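Local structure of iodotyrosine deiodinase (Thermotoga neapolitana, 6Q1B) at residues G134-T139 with I161-Y166; A43-F48 with E115-A120; E52-K57 with F94-P99. The protein uses FMN to catalyse the reductive dehalogenation of halotyrosines such as 3-iodotyrosine and 3,5-diiodotyrosine, releasing halide and tyrosine. All coordinates share one frame; numbering follows the deposited sequence. Where two conformers were deposited one is given.

Interaction 1 (G134-T139 with I161-Y166); sequences GSVPYT and ILPVGY. With FMN (flavin mononucleotide), chain C; YOF (3-fluorotyrosine), chain D.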
# COMPACT_ATOMS: atom_id res chain seq x y z
N GLY A 134 -2.39 15.16 9.35
CA GLY A 134 -3.24 14.88 8.23
C GLY A 134 -2.40 14.77 6.99
O GLY A 134 -1.28 15.26 6.92
N SER A 135 -2.96 14.11 6.00
CA SER A 135 -2.32 14.07 4.72
C SER A 135 -3.29 13.71 3.64
O SER A 135 -4.47 13.51 3.89
CB SER A 135 -1.15 13.09 4.71
OG SER A 135 -0.36 13.32 3.55
N VAL A 136 -2.79 13.70 2.44
CA VAL A 136 -3.55 13.31 1.29
C VAL A 136 -2.54 12.71 0.34
O VAL A 136 -1.47 13.26 0.16
CB VAL A 136 -4.31 14.47 0.66
CG1 VAL A 136 -3.41 15.65 0.44
CG2 VAL A 136 -4.98 14.02 -0.63
N PRO A 137 -2.84 11.54 -0.22
CA PRO A 137 -1.94 10.99 -1.21
C PRO A 137 -2.15 11.76 -2.48
O PRO A 137 -3.07 11.51 -3.22
CB PRO A 137 -2.38 9.54 -1.33
CG PRO A 137 -3.16 9.28 -0.11
CD PRO A 137 -3.84 10.55 0.19
N TYR A 138 -1.32 12.74 -2.70
CA TYR A 138 -1.56 13.60 -3.82
C TYR A 138 -0.75 13.08 -4.99
O TYR A 138 0.45 12.89 -4.90
CB TYR A 138 -1.21 15.03 -3.51
CG TYR A 138 -1.30 15.83 -4.76
CD1 TYR A 138 -2.52 15.97 -5.42
CD2 TYR A 138 -0.18 16.39 -5.33
CE1 TYR A 138 -2.60 16.65 -6.60
CE2 TYR A 138 -0.25 17.06 -6.51
CZ TYR A 138 -1.46 17.21 -7.13
OH TYR A 138 -1.53 17.88 -8.30
N THR A 139 -1.43 12.90 -6.12
CA THR A 139 -0.83 12.31 -7.28
C THR A 139 -1.17 13.20 -8.46
O THR A 139 -2.25 13.09 -9.04
CB THR A 139 -1.34 10.89 -7.53
OG1 THR A 139 -2.76 10.92 -7.55
CG2 THR A 139 -0.89 9.96 -6.41
N ILE A 161 3.01 12.52 -3.42
CA ILE A 161 3.28 13.68 -2.61
C ILE A 161 2.30 13.64 -1.50
O ILE A 161 1.10 13.68 -1.74
CB ILE A 161 3.13 14.96 -3.41
CG1 ILE A 161 4.13 14.97 -4.55
CG2 ILE A 161 3.31 16.19 -2.51
CD1 ILE A 161 3.81 16.03 -5.60
N LEU A 162 2.80 13.53 -0.28
CA LEU A 162 1.99 13.51 0.90
C LEU A 162 2.17 14.81 1.61
O LEU A 162 3.10 14.98 2.36
CB LEU A 162 2.37 12.34 1.79
CG LEU A 162 2.03 10.97 1.28
CD1 LEU A 162 2.67 9.95 2.17
CD2 LEU A 162 0.54 10.80 1.30
N PRO A 163 1.28 15.77 1.38
CA PRO A 163 1.36 16.94 2.23
C PRO A 163 1.05 16.51 3.64
O PRO A 163 0.14 15.71 3.83
CB PRO A 163 0.27 17.88 1.70
CG PRO A 163 -0.14 17.28 0.38
CD PRO A 163 0.12 15.83 0.48
N VAL A 164 1.79 17.00 4.59
CA VAL A 164 1.61 16.59 5.96
C VAL A 164 1.60 17.82 6.81
O VAL A 164 2.45 18.68 6.70
CB VAL A 164 2.71 15.64 6.43
CG1 VAL A 164 2.55 15.36 7.90
CG2 VAL A 164 2.67 14.35 5.63
N GLY A 165 0.65 17.86 7.71
CA GLY A 165 0.59 18.95 8.64
C GLY A 165 -0.53 18.67 9.58
O GLY A 165 -1.13 17.61 9.53
N TYR A 166 -0.80 19.64 10.44
CA TYR A 166 -1.95 19.56 11.29
C TYR A 166 -3.18 19.85 10.47
O TYR A 166 -3.24 20.83 9.74
CB TYR A 166 -1.85 20.56 12.41
CG TYR A 166 -0.73 20.28 13.36
CD1 TYR A 166 -0.65 19.08 14.02
CD2 TYR A 166 0.25 21.24 13.61
CE1 TYR A 166 0.35 18.82 14.91
CE2 TYR A 166 1.26 20.99 14.49
CZ TYR A 166 1.30 19.77 15.14
OH TYR A 166 2.32 19.52 16.04
N1 FMN C . -6.78 13.29 -3.40
C2 FMN C . -6.59 14.43 -4.09
O2 FMN C . -7.15 15.45 -3.72
N3 FMN C . -5.80 14.44 -5.20
C4 FMN C . -5.15 13.32 -5.63
O4 FMN C . -4.45 13.35 -6.64
C4A FMN C . -5.34 12.15 -4.93
N5 FMN C . -4.72 11.02 -5.33
C5A FMN C . -4.88 9.88 -4.60
C6 FMN C . -4.19 8.76 -5.02
C7 FMN C . -4.31 7.59 -4.30
C7M FMN C . -3.57 6.37 -4.76
C8 FMN C . -5.13 7.57 -3.18
C8M FMN C . -5.22 6.30 -2.39
C9 FMN C . -5.81 8.70 -2.74
C9A FMN C . -5.68 9.87 -3.47
N10 FMN C . -6.35 11.03 -3.10
C10 FMN C . -6.14 12.16 -3.81
C1' FMN C . -7.23 11.08 -1.90
C2' FMN C . -8.56 10.41 -2.24
O2' FMN C . -9.37 11.33 -2.96
C3' FMN C . -9.23 9.95 -0.95
O3' FMN C . -8.44 8.93 -0.37
C4' FMN C . -10.66 9.47 -1.14
O4' FMN C . -11.41 10.60 -1.52
C5' FMN C . -11.22 8.94 0.16
O5' FMN C . -11.07 9.94 1.13
P FMN C . -11.59 9.68 2.61
O1P FMN C . -11.49 11.03 3.35
O2P FMN C . -10.71 8.62 3.27
O3P FMN C . -13.03 9.20 2.45
N YOF D . -5.04 14.59 -8.92
CA YOF D . -6.20 15.34 -9.27
C YOF D . -6.49 16.27 -8.12
O YOF D . -7.56 17.07 -8.28
OXT YOF D . -5.87 16.31 -7.07
CB YOF D . -7.42 14.45 -9.45
CG YOF D . -7.72 13.51 -8.34
CD1 YOF D . -7.47 12.15 -8.54
CD2 YOF D . -8.31 13.94 -7.15
CE1 YOF D . -7.81 11.25 -7.53
CE2 YOF D . -8.65 13.05 -6.13
CZ YOF D . -8.37 11.69 -6.32
OH YOF D . -8.69 10.82 -5.35
F YOF D . -7.56 9.93 -7.66

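Interaction 2 (A43-F48 with E115-A120); sequences AQPWRF and ESVWLA. With FMN (flavin mononucleotide), chain I.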
# COMPACT_ATOMS: atom_id res chain seq x y z
N ALA A 43 13.46 -5.21 0.35
CA ALA A 43 14.28 -4.18 -0.21
C ALA A 43 14.07 -2.86 0.48
O ALA A 43 14.91 -2.00 0.41
CB ALA A 43 14.00 -4.06 -1.67
N GLN A 44 12.93 -2.69 1.14
CA GLN A 44 12.58 -1.41 1.75
C GLN A 44 12.74 -0.32 0.71
O GLN A 44 13.57 0.59 0.87
CB GLN A 44 13.44 -1.13 2.97
CG GLN A 44 13.30 -2.20 4.01
CD GLN A 44 14.56 -2.41 4.80
OE1 GLN A 44 14.94 -1.56 5.57
NE2 GLN A 44 15.22 -3.54 4.59
N PRO A 45 11.99 -0.44 -0.38
CA PRO A 45 12.17 0.34 -1.61
C PRO A 45 11.64 1.77 -1.52
O PRO A 45 11.63 2.47 -2.50
CB PRO A 45 11.39 -0.46 -2.63
CG PRO A 45 10.28 -1.04 -1.83
CD PRO A 45 10.93 -1.45 -0.55
N TRP A 46 11.23 2.17 -0.35
CA TRP A 46 10.76 3.51 -0.14
C TRP A 46 11.89 4.43 0.16
O TRP A 46 12.84 4.07 0.84
CB TRP A 46 9.76 3.55 1.01
CG TRP A 46 10.10 2.65 2.12
CD1 TRP A 46 10.93 2.90 3.15
CD2 TRP A 46 9.57 1.35 2.31
NE1 TRP A 46 10.97 1.81 3.99
CE2 TRP A 46 10.15 0.84 3.49
CE3 TRP A 46 8.70 0.54 1.58
CZ2 TRP A 46 9.86 -0.42 3.97
CZ3 TRP A 46 8.40 -0.71 2.06
CH2 TRP A 46 8.97 -1.18 3.24
N ARG A 47 11.78 5.65 -0.34
CA ARG A 47 12.70 6.71 -0.01
C ARG A 47 11.86 7.91 0.24
O ARG A 47 10.85 8.13 -0.45
CB ARG A 47 13.68 7.00 -1.12
CG ARG A 47 14.52 5.84 -1.54
CD ARG A 47 15.53 5.49 -0.49
NE ARG A 47 16.38 4.45 -1.03
CZ ARG A 47 16.07 3.16 -1.06
NH1 ARG A 47 14.94 2.73 -0.52
NH2 ARG A 47 16.91 2.29 -1.62
N PHE A 48 12.27 8.68 1.23
CA PHE A 48 11.51 9.83 1.65
C PHE A 48 12.26 11.11 1.47
O PHE A 48 13.43 11.25 1.88
CB PHE A 48 11.11 9.66 3.10
CG PHE A 48 10.33 8.42 3.35
CD1 PHE A 48 9.06 8.27 2.83
CD2 PHE A 48 10.87 7.40 4.10
CE1 PHE A 48 8.34 7.12 3.06
CE2 PHE A 48 10.13 6.24 4.33
CZ PHE A 48 8.89 6.12 3.81
N GLU A 115 4.32 -1.65 -5.34
CA GLU A 115 3.40 -2.31 -4.44
C GLU A 115 3.88 -2.14 -3.02
O GLU A 115 3.15 -1.84 -2.11
CB GLU A 115 3.30 -3.78 -4.79
CG GLU A 115 2.63 -4.05 -6.13
CD GLU A 115 3.47 -3.74 -7.34
OE1 GLU A 115 4.71 -3.55 -7.21
OE2 GLU A 115 2.90 -3.69 -8.45
N SER A 116 5.17 -2.31 -2.84
CA SER A 116 5.69 -2.25 -1.49
C SER A 116 5.63 -0.86 -0.91
O SER A 116 5.36 -0.67 0.27
CB SER A 116 7.14 -2.72 -1.47
OG SER A 116 7.23 -4.07 -1.88
N VAL A 117 5.94 0.13 -1.74
CA VAL A 117 5.91 1.49 -1.28
C VAL A 117 4.49 1.87 -0.96
O VAL A 117 4.24 2.47 0.09
CB VAL A 117 6.55 2.42 -2.31
CG1 VAL A 117 6.29 3.85 -1.96
CG2 VAL A 117 8.03 2.15 -2.30
N TRP A 118 3.55 1.48 -1.80
CA TRP A 118 2.18 1.87 -1.52
C TRP A 118 1.65 1.17 -0.28
O TRP A 118 0.93 1.76 0.50
CB TRP A 118 1.29 1.64 -2.73
CG TRP A 118 1.48 2.79 -3.59
CD1 TRP A 118 2.32 2.90 -4.63
CD2 TRP A 118 0.89 4.08 -3.40
NE1 TRP A 118 2.27 4.18 -5.15
CE2 TRP A 118 1.39 4.91 -4.39
CE3 TRP A 118 -0.03 4.59 -2.48
CZ2 TRP A 118 0.98 6.25 -4.53
CZ3 TRP A 118 -0.43 5.91 -2.61
CH2 TRP A 118 0.09 6.72 -3.63
N LEU A 119 2.06 -0.07 -0.06
CA LEU A 119 1.78 -0.73 1.17
C LEU A 119 2.29 0.06 2.38
O LEU A 119 1.60 0.30 3.35
CB LEU A 119 2.40 -2.11 1.12
CG LEU A 119 1.96 -3.12 2.15
CD1 LEU A 119 2.29 -4.53 1.66
CD2 LEU A 119 2.63 -2.92 3.49
N ALA A 120 3.55 0.45 2.31
CA ALA A 120 4.16 1.23 3.35
C ALA A 120 3.45 2.58 3.53
O ALA A 120 3.32 3.06 4.63
CB ALA A 120 5.61 1.42 3.05
N1 FMN I . 7.28 -13.30 0.18
C2 FMN I . 7.35 -14.48 -0.46
O2 FMN I . 7.74 -15.42 0.19
N3 FMN I . 7.05 -14.64 -1.79
C4 FMN I . 6.60 -13.55 -2.49
O4 FMN I . 6.30 -13.63 -3.67
C4A FMN I . 6.52 -12.34 -1.84
N5 FMN I . 6.09 -11.25 -2.52
C5A FMN I . 5.97 -10.07 -1.88
C6 FMN I . 5.49 -8.98 -2.60
C7 FMN I . 5.35 -7.79 -1.93
C7M FMN I . 4.81 -6.63 -2.70
C8 FMN I . 5.66 -7.66 -0.60
C8M FMN I . 5.51 -6.38 0.13
C9 FMN I . 6.16 -8.74 0.10
C9A FMN I . 6.28 -9.94 -0.54
N10 FMN I . 6.75 -11.04 0.14
C10 FMN I . 6.84 -12.22 -0.51
C1' FMN I . 7.14 -10.95 1.59
C2' FMN I . 8.58 -10.36 1.67
O2' FMN I . 9.59 -11.30 1.36
C3' FMN I . 8.72 -9.79 3.08
O3' FMN I . 7.81 -8.73 3.20
C4' FMN I . 10.10 -9.27 3.41
O4' FMN I . 10.98 -10.36 3.31
C5' FMN I . 10.18 -8.68 4.80
O5' FMN I . 9.73 -9.63 5.73
P FMN I . 9.71 -9.22 7.24
O1P FMN I . 11.08 -8.72 7.62
O2P FMN I . 9.30 -10.49 7.95
O3P FMN I . 8.61 -8.21 7.46

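Interaction 3 (E52-K57 with F94-P99); sequences EDEKLK and FLKEAP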
# COMPACT_ATOMS: atom_id res chain seq x y z
N GLU A 52 10.22 21.13 2.74
CA GLU A 52 9.71 22.17 3.61
C GLU A 52 9.95 23.55 3.06
O GLU A 52 9.29 24.47 3.46
CB GLU A 52 10.35 22.08 4.97
CG GLU A 52 9.87 20.90 5.72
CD GLU A 52 10.63 20.73 6.97
OE1 GLU A 52 10.36 21.47 7.93
OE2 GLU A 52 11.54 19.89 6.96
N ASP A 53 10.91 23.66 2.16
CA ASP A 53 11.32 24.95 1.66
C ASP A 53 10.17 25.60 0.91
O ASP A 53 9.61 25.01 0.01
CB ASP A 53 12.52 24.81 0.75
CG ASP A 53 12.94 26.12 0.17
OD1 ASP A 53 13.63 26.90 0.88
OD2 ASP A 53 12.58 26.39 -1.00
N GLU A 54 9.84 26.84 1.27
CA GLU A 54 8.64 27.44 0.76
C GLU A 54 8.73 27.63 -0.74
O GLU A 54 7.76 27.34 -1.43
CB GLU A 54 8.36 28.78 1.45
CG GLU A 54 7.86 28.62 2.86
CD GLU A 54 6.57 27.82 2.94
OE1 GLU A 54 5.71 27.96 2.03
OE2 GLU A 54 6.41 27.04 3.90
N LYS A 55 9.87 28.10 -1.23
CA LYS A 55 10.07 28.30 -2.65
C LYS A 55 9.87 26.98 -3.38
O LYS A 55 9.16 26.91 -4.38
CB LYS A 55 11.46 28.86 -2.92
CG LYS A 55 11.80 29.04 -4.38
CD LYS A 55 13.25 29.45 -4.54
CE LYS A 55 13.69 29.36 -5.99
NZ LYS A 55 12.89 30.25 -6.87
N LEU A 56 10.47 25.91 -2.89
CA LEU A 56 10.36 24.64 -3.54
C LEU A 56 8.94 24.12 -3.49
O LEU A 56 8.44 23.55 -4.45
CB LEU A 56 11.30 23.64 -2.91
CG LEU A 56 11.22 22.27 -3.52
CD1 LEU A 56 11.56 22.30 -4.99
CD2 LEU A 56 12.22 21.42 -2.76
N LYS A 57 8.27 24.32 -2.36
CA LYS A 57 6.87 23.94 -2.25
C LYS A 57 6.07 24.66 -3.31
O LYS A 57 5.23 24.07 -3.95
CB LYS A 57 6.30 24.26 -0.87
CG LYS A 57 6.73 23.26 0.20
CD LYS A 57 5.85 23.34 1.44
CE LYS A 57 5.74 24.73 1.95
NZ LYS A 57 4.94 24.74 3.19
N PHE A 94 -2.92 23.22 -0.87
CA PHE A 94 -2.38 22.48 0.24
C PHE A 94 -0.94 22.16 -0.04
O PHE A 94 -0.22 21.83 0.87
CB PHE A 94 -3.15 21.20 0.52
CG PHE A 94 -3.35 20.32 -0.67
CD1 PHE A 94 -2.35 19.49 -1.13
CD2 PHE A 94 -4.58 20.29 -1.32
CE1 PHE A 94 -2.55 18.67 -2.22
CE2 PHE A 94 -4.79 19.47 -2.41
CZ PHE A 94 -3.79 18.66 -2.87
N LEU A 95 -0.51 22.25 -1.29
CA LEU A 95 0.89 21.97 -1.55
C LEU A 95 1.76 23.11 -1.07
O LEU A 95 2.97 22.94 -0.90
CB LEU A 95 1.13 21.73 -3.03
CG LEU A 95 0.45 20.48 -3.57
CD1 LEU A 95 0.61 20.46 -5.05
CD2 LEU A 95 1.05 19.23 -2.93
N LYS A 96 1.18 24.29 -0.90
CA LYS A 96 1.90 25.38 -0.25
C LYS A 96 1.59 25.38 1.25
O LYS A 96 2.48 25.60 2.06
CB LYS A 96 1.52 26.73 -0.86
CG LYS A 96 2.03 27.93 -0.07
CD LYS A 96 1.45 29.22 -0.61
CE LYS A 96 2.05 30.43 0.08
NZ LYS A 96 1.66 31.69 -0.60
N GLU A 97 0.34 25.14 1.63
CA GLU A 97 -0.05 25.37 3.02
C GLU A 97 0.49 24.29 3.94
O GLU A 97 0.75 24.54 5.12
CB GLU A 97 -1.57 25.48 3.15
CG GLU A 97 -2.13 26.73 2.45
CD GLU A 97 -1.29 27.99 2.70
OE1 GLU A 97 -0.95 28.26 3.87
OE2 GLU A 97 -0.97 28.70 1.73
N ALA A 98 0.71 23.08 3.42
CA ALA A 98 1.19 22.02 4.29
C ALA A 98 2.62 22.33 4.68
O ALA A 98 3.43 22.75 3.85
CB ALA A 98 1.08 20.69 3.63
N PRO A 99 2.95 22.18 5.96
CA PRO A 99 4.31 22.51 6.37
C PRO A 99 5.32 21.54 5.82
O PRO A 99 6.48 21.88 5.68
CB PRO A 99 4.24 22.43 7.89
CG PRO A 99 3.05 21.60 8.17
CD PRO A 99 2.09 21.88 7.10
O HOH W 1 7.10 24.30 5.06
O HOH W 2 8.04 22.83 8.12
O HOH W 3 3.20 27.99 3.61

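Interaction 1 (G134-T139 with I161-Y166)
Val136 and Pro163 meet at the apolar centre, with Val136 CG1 3.5 Å from Pro163 CD. A chi1 of 49° puts CG1 between the backbone N and carbonyl carbon of Val136, facing the proline; the other methyl, CG2, turns to the flavin and lies 3.4 Å from FMN N1. On the same side, Tyr138 and Ile161 run side by side, Ile161 CD1 lying at the ring edge, 4.0 Å from Tyr138 CD2. Another part of that edge faces the 3-fluorotyrosine carboxylate, and the Tyr138 hydroxyl bonds to Glu68. On the opposite side of the backbones Pro137 CB meets Leu162 CD2 at 4.1 Å. Outward, backbone bonds join the segments antiparallel. Gly134 N reaches Gly165 O at 2.8 Å, nearly straight (174°), against a weak return bond; Tyr138 N to Ile161 O (2.8 Å) and Ile161 N to Tyr138 O (3.0 Å) form a second pair. Pro163, with no N-H, cannot donate to Val136 O, and the pairing lapses between them. Past Tyr138 the chain turns its polar groups to the cofactor: Thr139 N donates to FMN O4 at 3.1 Å. The arrangement is the edge of the nitroreductase-family sheet opening into the flavin and substrate site.

Interaction 2 (A43-F48 with E115-A120)
The indole of Trp46 is sandwiched between its own segment and the helix. Ala120 CB lies over one face, 3.9 Å from the centroid of the six-membered ring and 28° off its normal, a CH-pi contact. The opposite face carries Gln44 CA and Pro45 CD, both nearer the ring's periphery than its centre. Val117 CA sits at the ring edge, near its plane. With chi1 at 37°, Trp46 CG stands between the backbone N and the carbonyl carbon, which turns the indole back over Gln44 and Pro45, with its six-membered ring against the helix; its NE1 bonds to Asn35.

The Pro45 ring and the Val117 side chain pass alongside, pointing contrary ways, Pro45 CG lying 3.9 Å from Val117 CG2. The same CG rests 3.6 Å from Ser116 CB, so one ring corner touches two successive helix residues. Val117 CG2 also covers the Trp46 backbone, 3.7 Å from its CA. The small Ser116 and Ala120 are consistent with the close approach of the axes of 46-48 and 115-120, 9.2 Å at 56°.

Ser116 OG bonds to Tyr112 and Gly40, and lies 3.5 Å from C8M of an FMN that Arg15, Thr13 and Arg176 of the second subunit also hold. Strand 46-51, outermost within this chain, bonds through the Phe48 backbone to the second subunit. Helix 113-130 thus packs on that strand with one flank and meets the dimethylbenzene end of the flavin with another, as expected of the dimer-interface FMN site of the nitroreductase fold.

Interaction 3 (E52-K57 with F94-P99)
Lys57, in the first turn of helix 54-74, closes the C-terminal end of the short helix 94-97 by giving its ammonium group to backbone carbonyls. Lys57 NZ bonds to Lys96 O at 2.8 Å and to Ala98 O at 2.6 Å, approaching both obliquely, about 30° from the carbonyl planes. A bend at chi3 (-52°) brings the amine round to both oxygens. Before that bend the aliphatic chain runs over the other helix, with Lys57 CB 3.6 Å from Leu95 O, a buried carbonyl that has no polar partner in the model.

The ammonium has a third protein partner within its own turn. Glu54, bent at chi2 (-59°), forms a salt bridge to it, Glu54 OE2 lying 2.8 Å from Lys57 NZ, which sits on the syn side but well out of the carboxylate plane. Water 1, 2.9 Å from Lys57 NZ, is a fourth acceptor for three N-H groups. The two carbonyls and the Glu54 carboxylate would probably stabilise the ammonium charge. Cutting Lys57 back to an alanine is likely to leave the Lys96 and Ala98 carbonyls without this donor and the Glu54 carboxylate without its mate.

Both elements lead toward the substrate site: helix 54-74 carries the substrate-binding Glu68 and Tyr72 further along, and Lys92, another such residue, lies just ahead of 94-97. The start of helix 54-74 is held by an N-cap, Leu56 N donating to Asp53 OD2 at 2.9 Å.

Farther out, Glu52 CG rests 3.5 Å from Pro99 O, and water 2 bridges that oxygen to Glu52 OE1, 2.7 Å from OE1. On the other flank water 3 sits between Glu54 OE1 and Lys96 O. Asn184 of the second subunit accepts from the backbone N of Glu52 and of Asp53.

Overall arrangement
Along the chain both segments of interaction 3 fall between the two segments of interaction 2, and interaction 1 follows both. Strand 46-51 of interaction 2 leads into helix 54-74 of interaction 3, and helix 113-130 leads into strand 134-135 of interaction 1. Interactions 1 and 2 reach the same four-stranded antiparallel sheet, at its two outermost strands within the chain, their centres about 16 Å apart. Interactions 1 and 3 have centres about 11 Å apart and touch, Pro163 packing on Phe94 and Ala98. Interactions 2 and 3 are separated by about 23 Å between centres, yet both meet the second subunit. Interactions 1 and 2 border different FMN molecules, consistent with two active sites shared across the homodimer.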